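Diaminobutyrate-pyruvate transaminase and L-2,4-diaminobutyrate decarboxylase (Vibrio parahaemolyticus, PDB 2QMA) probably pairs a pyridoxal-phosphate-dependent aminotransferase with a decarboxylase acting on L-2,4-diaminobutyrate, this chain being the C-terminal decarboxylase domain. Local coordinates at residues Met173-Ala178 and Ala261-Ala266; Ile205-Ser208 and Thr214-Lys217. One frame throughout, in Å; residues are numbered along the deposited sequence. Where two conformers were deposited one is given.

Interaction 1 (Met173-Ala178 and Ala261-Ala266); sequences MGLMLA and AIVGTA
A178 and A261 meet methyl to methyl, with A178 CB 4.0 Å from A261 CB. Both CB atoms point across the gap between helix and strand, and the two backbones come nearest here, the CA atoms of A178 and A261 lying 6.5 Å apart. One helical turn earlier L175 completes the tight part. It leaves the helix flank obliquely to the strand, but with CG anti to the carbonyl carbon (chi1 -66°) the isobutyl group carries CD2 over to the strand. There L175 CD2 touches V263 CG2 at 3.8 Å, the two side chains crossing at about a right angle. The same methyl reaches back more loosely to A261, with L175 CD2 4.2 Å from A261 CB. V263 offers CG2, the branch beside its backbone N, and its side chain also packs on I205 and C207 of the neighbouring strand.

Past V263 the contact opens out: the strand runs on without touching the helix segment, and the backbone N of T265 bonds to D275 OD2. The helix continues across the sheet, with L177 on W290, L336 and V338, while selenomethionine M176 meets W221 of the second subunit.

Helix 167-187 thus covers strand 258-265 of the large mixed sheet; segments 173-178 and 261-265 run nearly antiparallel (158°), their axes 9.6 Å apart at closest. Because all four touching residues are buried and only methyl groups meet, the helix is held on the strand by apolar packing rather than by polar bonds between the two segments.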
# COMPACT_ATOMS: atom_id res chain seq x y z
N MSE A 173 2.86 -0.39 12.91
CA MSE A 173 3.87 0.65 13.10
C MSE A 173 3.76 1.29 14.48
O MSE A 173 4.76 1.48 15.12
CB MSE A 173 3.78 1.68 12.00
CG MSE A 173 4.56 1.26 10.79
SE MSE A 173 4.39 2.56 9.44
CE MSE A 173 4.35 4.22 10.49
N GLY A 174 2.54 1.61 14.93
CA GLY A 174 2.34 2.19 16.28
C GLY A 174 2.95 1.26 17.34
O GLY A 174 3.68 1.71 18.22
N LEU A 175 2.66 -0.03 17.24
CA LEU A 175 3.15 -0.98 18.23
C LEU A 175 4.64 -1.29 18.09
O LEU A 175 5.31 -1.56 19.09
CB LEU A 175 2.32 -2.27 18.19
CG LEU A 175 0.86 -2.07 18.64
CD1 LEU A 175 0.04 -3.31 18.30
CD2 LEU A 175 0.73 -1.78 20.12
N MSE A 176 5.15 -1.29 16.86
CA MSE A 176 6.61 -1.39 16.69
C MSE A 176 7.32 -0.18 17.30
O MSE A 176 8.36 -0.32 17.93
CB MSE A 176 7.02 -1.45 15.22
CG MSE A 176 8.48 -1.89 15.08
SE MSE A 176 8.91 -1.88 13.21
CE MSE A 176 7.55 -3.15 12.79
N LEU A 177 6.77 1.03 17.12
CA LEU A 177 7.38 2.21 17.79
C LEU A 177 7.39 1.99 19.29
O LEU A 177 8.38 2.25 19.96
CB LEU A 177 6.70 3.54 17.44
CG LEU A 177 6.90 3.95 15.97
CD1 LEU A 177 5.99 5.16 15.68
CD2 LEU A 177 8.37 4.23 15.68
N ALA A 178 6.29 1.45 19.81
CA ALA A 178 6.18 1.19 21.27
C ALA A 178 7.25 0.19 21.72
O ALA A 178 7.83 0.37 22.76
CB ALA A 178 4.79 0.69 21.62
N ALA A 261 2.72 -1.58 26.43
CA ALA A 261 1.81 -0.89 25.54
C ALA A 261 0.38 -1.34 25.77
O ALA A 261 0.14 -2.51 26.11
CB ALA A 261 2.15 -1.18 24.04
N ILE A 262 -0.54 -0.45 25.45
CA ILE A 262 -1.97 -0.79 25.65
C ILE A 262 -2.73 -0.29 24.46
O ILE A 262 -2.53 0.85 24.04
CB ILE A 262 -2.55 -0.21 27.00
CG1 ILE A 262 -4.00 -0.70 27.16
CG2 ILE A 262 -2.43 1.31 27.05
CD1 ILE A 262 -4.50 -0.72 28.65
N VAL A 263 -3.63 -1.12 23.91
CA VAL A 263 -4.38 -0.69 22.77
C VAL A 263 -5.80 -0.27 23.18
O VAL A 263 -6.56 -1.10 23.73
CB VAL A 263 -4.41 -1.78 21.65
CG1 VAL A 263 -5.29 -1.35 20.50
CG2 VAL A 263 -2.96 -2.06 21.15
N GLY A 264 -6.14 1.00 22.93
CA GLY A 264 -7.53 1.45 23.10
C GLY A 264 -8.23 1.39 21.75
O GLY A 264 -7.72 1.94 20.78
N THR A 265 -9.38 0.75 21.66
CA THR A 265 -10.00 0.59 20.30
C THR A 265 -11.14 1.62 20.20
O THR A 265 -12.01 1.64 21.08
CB THR A 265 -10.47 -0.89 20.00
OG1 THR A 265 -9.33 -1.77 20.09
CG2 THR A 265 -11.07 -1.03 18.60
N ALA A 266 -11.08 2.52 19.22
CA ALA A 266 -12.15 3.49 18.98
C ALA A 266 -12.97 3.01 17.81
O ALA A 266 -12.75 3.40 16.66
CB ALA A 266 -11.58 4.99 18.75

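Interaction 2 (Ile205-Ser208 and Thr214-Lys217); sequences IVCS and TVQK
The extended backbone of I205-S208 faces the first turn of the helix that begins at T214, and the nearest CA atoms, those of C207 and V215, are 8.0 Å apart. The CB atoms of I205, C207 and V215 all point across this gap, whereas V206 between them turns to the other face of the sheet. V215 is the centre of the contact. Its CG1, anti to the backbone N (chi1 179°), reaches the strand between the two residues it touches. On one side V215 CG1 meets I205 CG2 at 3.8 Å, the two branched side chains running alongside one another with opposed directions. On the other, V215 CG1 lies 4.1 Å from C207 SG. A single methyl of the helix is thereby shared by two residues of the strand.

Strand 203-208, helix 214-221 and strand 229-232 form a beta-alpha-beta unit, in which the helix is laid back over the sheet after a short loop. Polar groups at the loop tie its ends: S208 N bonds to S211 OG, S208 OG receives K210 N, and T214 OG1 is hydrogen-bonded to both H212 ND1 and N171 ND2.

Q216 starts away from the strand, yet a bend at chi2 (81°) folds its amide back beside the apolar contact; the Q216 side chain also packs on V229. A water links the two segments: it donates to S208 O at 3.0 Å and accepts a weak bond from Q216 NE2 at 3.4 Å. The apolar centre is closed further by V263 on V215 and by F260 on I205.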
# COMPACT_ATOMS: atom_id res chain seq x y z
N ILE A 205 1.70 -6.61 25.53
CA ILE A 205 0.79 -5.62 24.99
C ILE A 205 -0.61 -5.96 25.54
O ILE A 205 -1.11 -7.10 25.42
CB ILE A 205 0.72 -5.69 23.48
CG1 ILE A 205 2.12 -5.50 22.85
CG2 ILE A 205 -0.40 -4.75 22.91
CD1 ILE A 205 2.22 -6.08 21.39
N VAL A 206 -1.23 -4.98 26.17
CA VAL A 206 -2.53 -5.16 26.77
C VAL A 206 -3.61 -4.69 25.77
O VAL A 206 -3.50 -3.60 25.17
CB VAL A 206 -2.64 -4.32 28.11
CG1 VAL A 206 -4.04 -4.52 28.72
CG2 VAL A 206 -1.52 -4.65 29.09
N CYS A 207 -4.61 -5.53 25.53
CA CYS A 207 -5.75 -5.15 24.69
C CYS A 207 -7.02 -5.87 25.16
O CYS A 207 -6.98 -6.68 26.09
CB CYS A 207 -5.45 -5.45 23.21
SG CYS A 207 -5.28 -7.17 22.86
N SER A 208 -8.15 -5.56 24.55
CA SER A 208 -9.41 -6.19 24.96
C SER A 208 -9.62 -7.41 24.09
O SER A 208 -8.98 -7.56 23.04
CB SER A 208 -10.58 -5.22 24.88
OG SER A 208 -11.14 -5.16 23.60
N THR A 214 -5.14 -7.61 14.26
CA THR A 214 -3.84 -7.10 13.85
C THR A 214 -2.97 -6.76 15.09
O THR A 214 -1.79 -6.44 14.92
CB THR A 214 -3.88 -5.89 12.86
OG1 THR A 214 -4.73 -4.85 13.36
CG2 THR A 214 -4.35 -6.33 11.46
N VAL A 215 -3.52 -6.83 16.30
CA VAL A 215 -2.66 -6.70 17.52
C VAL A 215 -1.80 -7.96 17.68
O VAL A 215 -0.59 -7.88 17.82
CB VAL A 215 -3.41 -6.36 18.87
CG1 VAL A 215 -2.43 -6.29 20.06
CG2 VAL A 215 -4.18 -5.05 18.77
N GLN A 216 -2.44 -9.13 17.71
CA GLN A 216 -1.74 -10.40 17.74
C GLN A 216 -0.82 -10.52 16.50
O GLN A 216 0.34 -10.90 16.62
CB GLN A 216 -2.76 -11.54 17.74
CG GLN A 216 -3.52 -11.64 19.05
CD GLN A 216 -4.72 -10.66 19.24
OE1 GLN A 216 -4.89 -9.64 18.56
NE2 GLN A 216 -5.55 -11.00 20.21
N LYS A 217 -1.34 -10.15 15.33
CA LYS A 217 -0.57 -10.33 14.07
C LYS A 217 0.62 -9.38 14.11
O LYS A 217 1.72 -9.73 13.67
CB LYS A 217 -1.42 -10.05 12.83
CG LYS A 217 -2.56 -11.04 12.64
CD LYS A 217 -3.29 -10.80 11.33
CE LYS A 217 -3.06 -11.95 10.35
NZ LYS A 217 -4.09 -11.92 9.24
O HOH W 1 -8.11 -8.82 20.50

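In the fold
The two contacts lie with their centres about 8 Å apart and share one sheet, the mixed sheet of the pyridoxal-dependent decarboxylase domain. Along the chain, interaction 2 is nested inside the loop that interaction 1 closes, yet strands 203-208 and 258-265 are parallel neighbours. V206 joins them by probable hydrogen bonds: V206 O takes V263 N at 2.8 Å, and V206 N meets A261 O at 2.8 Å. V263 is common ground, touched by L175 of helix 167-187 and by V215 of helix 214-221. Both contacts belong to the helix layer on one face of the seven-stranded mixed sheet, consistent with the large domain of fold-type I pyridoxal-phosphate enzymes.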